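Local coordinates for dihydrodipicolinate reductase N-terminus domain-containing protein (Mycobacterium smegmatis, PDB 6IAQ) that is a native amine dehydrogenase that probably uses a nicotinamide cofactor, NADP(H), to turn ketones into amines by reductive amination, at residues Ile159-Lys165 and Ile282-Glu288; Glu189-Trp193 and Val249-Thr253. One frame throughout, in Å; residues are numbered along the deposited sequence.

Contact 1: residues Ile159-Lys165 and Ile282-Glu288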
loop_
_atom_site.group_PDB
_atom_site.type_symbol
_atom_site.label_atom_id
_atom_site.label_comp_id
_atom_site.label_asym_id
_atom_site.label_seq_id
_atom_site.Cartn_x
_atom_site.Cartn_y
_atom_site.Cartn_z
ATOM N N ILE A 159 13.827 -11.097 -1.299
ATOM C CA ILE A 159 13.039 -11.144 -2.560
ATOM C C ILE A 159 13.878 -11.833 -3.630
ATOM O O ILE A 159 14.989 -11.330 -3.904
ATOM C CB ILE A 159 12.613 -9.724 -2.976
ATOM C CG1 ILE A 159 11.668 -9.116 -1.932
ATOM C CG2 ILE A 159 12.007 -9.754 -4.379
ATOM C CD1 ILE A 159 11.297 -7.654 -2.195
ATOM N N ASP A 160 13.343 -12.888 -4.240
ATOM C CA ASP A 160 13.928 -13.495 -5.457
ATOM C C ASP A 160 13.254 -12.885 -6.687
ATOM O O ASP A 160 13.972 -12.408 -7.560
ATOM C CB ASP A 160 13.778 -15.015 -5.446
ATOM C CG ASP A 160 14.479 -15.650 -4.257
ATOM O OD1 ASP A 160 15.522 -15.126 -3.859
ATOM O OD2 ASP A 160 13.932 -16.631 -3.707
ATOM N N THR A 161 11.922 -12.915 -6.740
ATOM C CA THR A 161 11.139 -12.485 -7.917
ATOM C C THR A 161 9.900 -11.708 -7.473
ATOM O O THR A 161 9.152 -12.203 -6.601
ATOM C CB THR A 161 10.715 -13.682 -8.763
ATOM O OG1 THR A 161 11.877 -14.482 -8.940
ATOM C CG2 THR A 161 10.203 -13.276 -10.127
ATOM N N VAL A 162 9.658 -10.574 -8.124
ATOM C CA VAL A 162 8.364 -9.840 -8.080
ATOM C C VAL A 162 7.695 -10.024 -9.444
ATOM O O VAL A 162 8.309 -9.627 -10.468
ATOM C CB VAL A 162 8.561 -8.355 -7.739
ATOM C CG1 VAL A 162 7.218 -7.634 -7.657
ATOM C CG2 VAL A 162 9.353 -8.178 -6.453
ATOM N N ARG A 163 6.491 -10.616 -9.457
ATOM C CA ARG A 163 5.760 -10.944 -10.695
ATOM C C ARG A 163 4.372 -10.299 -10.640
ATOM O O ARG A 163 3.638 -10.532 -9.662
ATOM C CB ARG A 163 5.649 -12.464 -10.885
ATOM C CG ARG A 163 6.969 -13.165 -11.139
ATOM C CD ARG A 163 6.823 -14.262 -12.177
ATOM N NE ARG A 163 6.398 -15.491 -11.545
ATOM C CZ ARG A 163 7.194 -16.535 -11.298
ATOM N NH1 ARG A 163 6.693 -17.608 -10.710
ATOM N NH2 ARG A 163 8.475 -16.513 -11.640
ATOM N N GLY A 164 4.032 -9.543 -11.681
ATOM C CA GLY A 164 2.709 -8.927 -11.834
ATOM C C GLY A 164 2.019 -9.411 -13.084
ATOM O O GLY A 164 2.693 -9.671 -14.112
ATOM N N LYS A 165 0.701 -9.503 -13.000
ATOM C CA LYS A 165 -0.181 -9.889 -14.109
ATOM C C LYS A 165 -1.372 -8.944 -14.063
ATOM O O LYS A 165 -1.988 -8.823 -12.986
ATOM C CB LYS A 165 -0.608 -11.360 -14.015
ATOM C CG LYS A 165 -1.304 -11.868 -15.265
ATOM C CD LYS A 165 -1.604 -13.360 -15.304
ATOM C CE LYS A 165 -2.652 -13.780 -14.297
ATOM N NZ LYS A 165 -3.507 -14.887 -14.800
ATOM N N ILE A 282 -7.929 -7.673 -14.025
ATOM C CA ILE A 282 -7.171 -8.331 -12.935
ATOM C C ILE A 282 -5.944 -7.512 -12.565
ATOM O O ILE A 282 -5.354 -6.818 -13.414
ATOM C CB ILE A 282 -6.815 -9.791 -13.246
ATOM C CG1 ILE A 282 -5.767 -9.942 -14.335
ATOM C CG2 ILE A 282 -8.075 -10.622 -13.547
ATOM C CD1 ILE A 282 -4.936 -11.177 -14.141
ATOM N N ASN A 283 -5.582 -7.634 -11.299
ATOM C CA ASN A 283 -4.303 -7.156 -10.745
ATOM C C ASN A 283 -3.798 -8.226 -9.767
ATOM O O ASN A 283 -4.316 -8.291 -8.649
ATOM C CB ASN A 283 -4.460 -5.822 -10.026
ATOM C CG ASN A 283 -3.111 -5.201 -9.729
ATOM O OD1 ASN A 283 -2.278 -5.125 -10.639
ATOM N ND2 ASN A 283 -2.918 -4.729 -8.512
ATOM N N GLU A 284 -2.859 -9.058 -10.199
ATOM C CA GLU A 284 -2.381 -10.222 -9.407
ATOM C C GLU A 284 -0.864 -10.170 -9.337
ATOM O O GLU A 284 -0.216 -10.168 -10.401
ATOM C CB GLU A 284 -2.821 -11.547 -10.007
ATOM C CG GLU A 284 -4.311 -11.743 -10.048
ATOM C CD GLU A 284 -4.771 -13.035 -10.717
ATOM O OE1 GLU A 284 -3.949 -13.771 -11.330
ATOM O OE2 GLU A 284 -5.967 -13.271 -10.700
ATOM N N TRP A 285 -0.336 -10.045 -8.127
ATOM C CA TRP A 285 1.120 -9.933 -7.891
ATOM C C TRP A 285 1.575 -11.029 -6.923
ATOM O O TRP A 285 0.886 -11.308 -5.930
ATOM C CB TRP A 285 1.494 -8.558 -7.364
ATOM C CG TRP A 285 1.294 -7.500 -8.396
ATOM C CD1 TRP A 285 0.101 -7.000 -8.820
ATOM C CD2 TRP A 285 2.313 -6.839 -9.157
ATOM N NE1 TRP A 285 0.326 -6.015 -9.747
ATOM C CE2 TRP A 285 1.660 -5.928 -10.013
ATOM C CE3 TRP A 285 3.706 -6.910 -9.199
ATOM C CZ2 TRP A 285 2.356 -5.102 -10.906
ATOM C CZ3 TRP A 285 4.389 -6.113 -10.089
ATOM C CH2 TRP A 285 3.720 -5.214 -10.925
ATOM N N THR A 286 2.698 -11.633 -7.256
ATOM C CA THR A 286 3.374 -12.658 -6.427
ATOM C C THR A 286 4.778 -12.155 -6.140
ATOM O O THR A 286 5.427 -11.641 -7.057
ATOM C CB THR A 286 3.409 -14.000 -7.153
ATOM O OG1 THR A 286 2.061 -14.387 -7.418
ATOM C CG2 THR A 286 4.148 -15.059 -6.368
ATOM N N ILE A 287 5.204 -12.302 -4.894
ATOM C CA ILE A 287 6.640 -12.190 -4.515
ATOM C C ILE A 287 7.127 -13.578 -4.108
ATOM O O ILE A 287 6.536 -14.167 -3.191
ATOM C CB ILE A 287 6.829 -11.147 -3.418
ATOM C CG1 ILE A 287 6.298 -9.788 -3.878
ATOM C CG2 ILE A 287 8.287 -11.067 -3.004
ATOM C CD1 ILE A 287 6.377 -8.717 -2.810
ATOM N N GLU A 288 8.111 -14.101 -4.832
ATOM C CA GLU A 288 8.831 -15.349 -4.465
ATOM C C GLU A 288 10.064 -14.946 -3.666
ATOM O O GLU A 288 10.851 -14.099 -4.136
ATOM C CB GLU A 288 9.188 -16.166 -5.708
ATOM C CG GLU A 288 7.951 -16.646 -6.448
ATOM C CD GLU A 288 8.232 -17.236 -7.819
ATOM O OE1 GLU A 288 7.472 -18.106 -8.248
ATOM O OE2 GLU A 288 9.195 -16.807 -8.463
HETATM O O HOH W 1 -5.314 -15.080 -13.064
#
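R163, bent at chi3 (-86°), still stands out from the sheet, and E288, extended beyond CG, leans across to it with its carboxylate. R163 NH1 and E288 OE1 form a salt bridge of 2.6 Å; the two planes stand 76° apart, with E288 OE2 over the guanidinium face. On the opposite face of the sheet, W285 keeps CG beside its backbone N (chi1 -68°), and the indole lies flat on G164: CA of G164 is 3.4 Å from the centroid of the six-membered ring of W285, a CH-pi contact. W285 NE1 donates to N283 OD1 at 2.9 Å, in the indole plane but above the amide's carbonyl plane. V162 CG1 meets the edge of the indole; the ring of F268, on strand 265-273, meets the indole nearly parallel. The strands are antiparallel neighbours in the mixed sheet, and the pairing ends in a classic beta bulge: E288 O accepts from D160 N (2.8 Å) and T161 N (3.1 Å). W285 and I287 also touch helix 141-153. At the far end, K165 NZ and E284 OE1 make a long salt bridge of 3.7 Å, supplemented by a water hydrogen-bonded to both.

Contact 2: residues Glu189-Trp193 and Val249-Thr253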
loop_
_atom_site.group_PDB
_atom_site.type_symbol
_atom_site.label_atom_id
_atom_site.label_comp_id
_atom_site.label_asym_id
_atom_site.label_seq_id
_atom_site.Cartn_x
_atom_site.Cartn_y
_atom_site.Cartn_z
ATOM N N GLU A 189 -0.506 -6.163 -40.352
ATOM C CA GLU A 189 -0.313 -4.740 -39.939
ATOM C C GLU A 189 0.349 -4.706 -38.547
ATOM O O GLU A 189 1.317 -3.925 -38.322
ATOM C CB GLU A 189 -1.643 -3.993 -39.931
ATOM C CG GLU A 189 -2.152 -3.648 -41.323
ATOM C CD GLU A 189 -3.591 -3.152 -41.388
ATOM O OE1 GLU A 189 -4.374 -3.418 -40.465
ATOM O OE2 GLU A 189 -3.951 -2.534 -42.381
ATOM N N PHE A 190 -0.120 -5.563 -37.637
ATOM C CA PHE A 190 0.385 -5.609 -36.239
ATOM C C PHE A 190 1.861 -6.001 -36.260
ATOM O O PHE A 190 2.670 -5.387 -35.541
ATOM C CB PHE A 190 -0.420 -6.579 -35.354
ATOM C CG PHE A 190 0.052 -6.564 -33.918
ATOM C CD1 PHE A 190 1.125 -7.337 -33.512
ATOM C CD2 PHE A 190 -0.534 -5.718 -32.987
ATOM C CE1 PHE A 190 1.566 -7.297 -32.198
ATOM C CE2 PHE A 190 -0.062 -5.652 -31.683
ATOM C CZ PHE A 190 0.990 -6.437 -31.286
ATOM N N ASP A 191 2.211 -7.029 -37.036
ATOM C CA ASP A 191 3.599 -7.558 -37.033
ATOM C C ASP A 191 4.551 -6.485 -37.581
ATOM O O ASP A 191 5.690 -6.399 -37.067
ATOM C CB ASP A 191 3.707 -8.866 -37.817
ATOM C CG ASP A 191 5.038 -9.571 -37.630
ATOM O OD1 ASP A 191 5.437 -9.807 -36.470
ATOM O OD2 ASP A 191 5.696 -9.834 -38.654
ATOM N N GLU A 192 4.139 -5.706 -38.584
ATOM C CA GLU A 192 4.991 -4.615 -39.142
ATOM C C GLU A 192 5.155 -3.543 -38.056
ATOM O O GLU A 192 6.286 -3.108 -37.794
ATOM C CB GLU A 192 4.392 -4.057 -40.428
ATOM C CG GLU A 192 5.343 -3.142 -41.179
ATOM C CD GLU A 192 4.688 -2.433 -42.352
ATOM O OE1 GLU A 192 3.648 -2.935 -42.856
ATOM O OE2 GLU A 192 5.200 -1.366 -42.748
ATOM N N TRP A 193 4.062 -3.161 -37.408
ATOM C CA TRP A 193 4.080 -2.123 -36.345
ATOM C C TRP A 193 4.983 -2.541 -35.179
ATOM O O TRP A 193 5.848 -1.731 -34.756
ATOM C CB TRP A 193 2.658 -1.833 -35.872
ATOM C CG TRP A 193 2.629 -0.936 -34.681
ATOM C CD1 TRP A 193 2.759 0.422 -34.667
ATOM C CD2 TRP A 193 2.461 -1.352 -33.310
ATOM N NE1 TRP A 193 2.681 0.884 -33.378
ATOM C CE2 TRP A 193 2.478 -0.177 -32.529
ATOM C CE3 TRP A 193 2.279 -2.586 -32.678
ATOM C CZ2 TRP A 193 2.339 -0.215 -31.144
ATOM C CZ3 TRP A 193 2.131 -2.619 -31.311
ATOM C CH2 TRP A 193 2.163 -1.451 -30.561
ATOM N N VAL A 249 -7.084 -8.194 -34.823
ATOM C CA VAL A 249 -6.324 -7.796 -33.605
ATOM C C VAL A 249 -7.268 -6.980 -32.717
ATOM O O VAL A 249 -7.973 -6.096 -33.241
ATOM C CB VAL A 249 -5.031 -7.037 -33.938
ATOM C CG1 VAL A 249 -4.334 -6.556 -32.671
ATOM C CG2 VAL A 249 -4.099 -7.902 -34.777
ATOM N N ILE A 250 -7.311 -7.293 -31.413
ATOM C CA ILE A 250 -8.215 -6.589 -30.458
ATOM C C ILE A 250 -7.406 -5.952 -29.320
ATOM O O ILE A 250 -8.036 -5.486 -28.366
ATOM C CB ILE A 250 -9.303 -7.533 -29.920
ATOM C CG1 ILE A 250 -8.703 -8.703 -29.133
ATOM C CG2 ILE A 250 -10.219 -7.982 -31.036
ATOM C CD1 ILE A 250 -9.738 -9.551 -28.400
ATOM N N GLY A 251 -6.079 -5.940 -29.437
ATOM C CA GLY A 251 -5.196 -5.385 -28.420
ATOM C C GLY A 251 -3.905 -6.125 -28.407
ATOM O O GLY A 251 -3.594 -6.804 -29.394
ATOM N N PHE A 252 -3.172 -6.033 -27.311
ATOM C CA PHE A 252 -1.916 -6.795 -27.195
ATOM C C PHE A 252 -1.563 -7.017 -25.733
ATOM O O PHE A 252 -2.049 -6.295 -24.839
ATOM C CB PHE A 252 -0.761 -6.137 -27.970
ATOM C CG PHE A 252 -0.353 -4.749 -27.541
ATOM C CD1 PHE A 252 0.450 -4.542 -26.429
ATOM C CD2 PHE A 252 -0.681 -3.652 -28.320
ATOM C CE1 PHE A 252 0.839 -3.262 -26.055
ATOM C CE2 PHE A 252 -0.298 -2.376 -27.937
ATOM C CZ PHE A 252 0.472 -2.189 -26.817
ATOM N N THR A 253 -0.657 -7.975 -25.558
ATOM C CA THR A 253 -0.086 -8.388 -24.267
ATOM C C THR A 253 1.424 -8.173 -24.330
ATOM O O THR A 253 2.048 -8.686 -25.260
ATOM C CB THR A 253 -0.486 -9.837 -23.931
ATOM O OG1 THR A 253 -1.917 -9.909 -23.900
ATOM C CG2 THR A 253 0.169 -10.295 -22.640
#
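F190 and W193, three residues apart on one side of helix 187-195, reach over to V249 and F252 on strand 249-260. The helix and strand segments run 27° apart in direction, and their axes come no closer than 11.2 Å, a separation spanned by large side chains. The tight part centres on F190, where CG anti to the backbone N (chi1 -177°) lays the ring along the strand, CD2 beside V249 and CZ reaching F252. F190 CD2 meets V249 CG1 at 3.9 Å, and F190 CZ lies 3.8 Å from F252 CB. F252 CD2 comes to the edge of the F190 ring, in its plane, while CE3 of W193 sits 4.0 Å above one face, offset toward the rim. T226 and P228 of strand 219-230 also touch F190, which is buried. Toward the partly exposed W193 the contact is narrower, resting on one corner of the indole, with W193 CH2 3.7 Å from F252 CE2. These two rings are oblique, centroids 5.6 Å apart and planes at 39°. R199 touches W193 and makes a cation-pi contact with F252. E192, on the outer side of the helix, is exposed. Polar links come from the backbone of V249, hydrogen-bonded to G184 and R185 just before the helix. No hydrogen bond joins the two segments themselves, which implies that their own contact is apolar and aromatic.

In the fold
Both contacts reach the same mixed sheet in the C-terminal part of the chain. Contact 1 pairs two of its strands, 158-169 and 282-288; contact 2 packs helix 187-195 on strand 249-260. Strand 265-273 lies between the two: its E269 is touched by K165 of contact 1 and T253 of contact 2. The contact centres are about 26 Å apart and the nearest atoms about 8 Å. The side chain of N283 lies about 11 Å and that of F252 about 10 Å from the bound NADP, too far for those side chains to touch it. At its other end contact 1 reaches the dimer partner, where I159 N is hydrogen-bonded to Y335 OH of the second subunit.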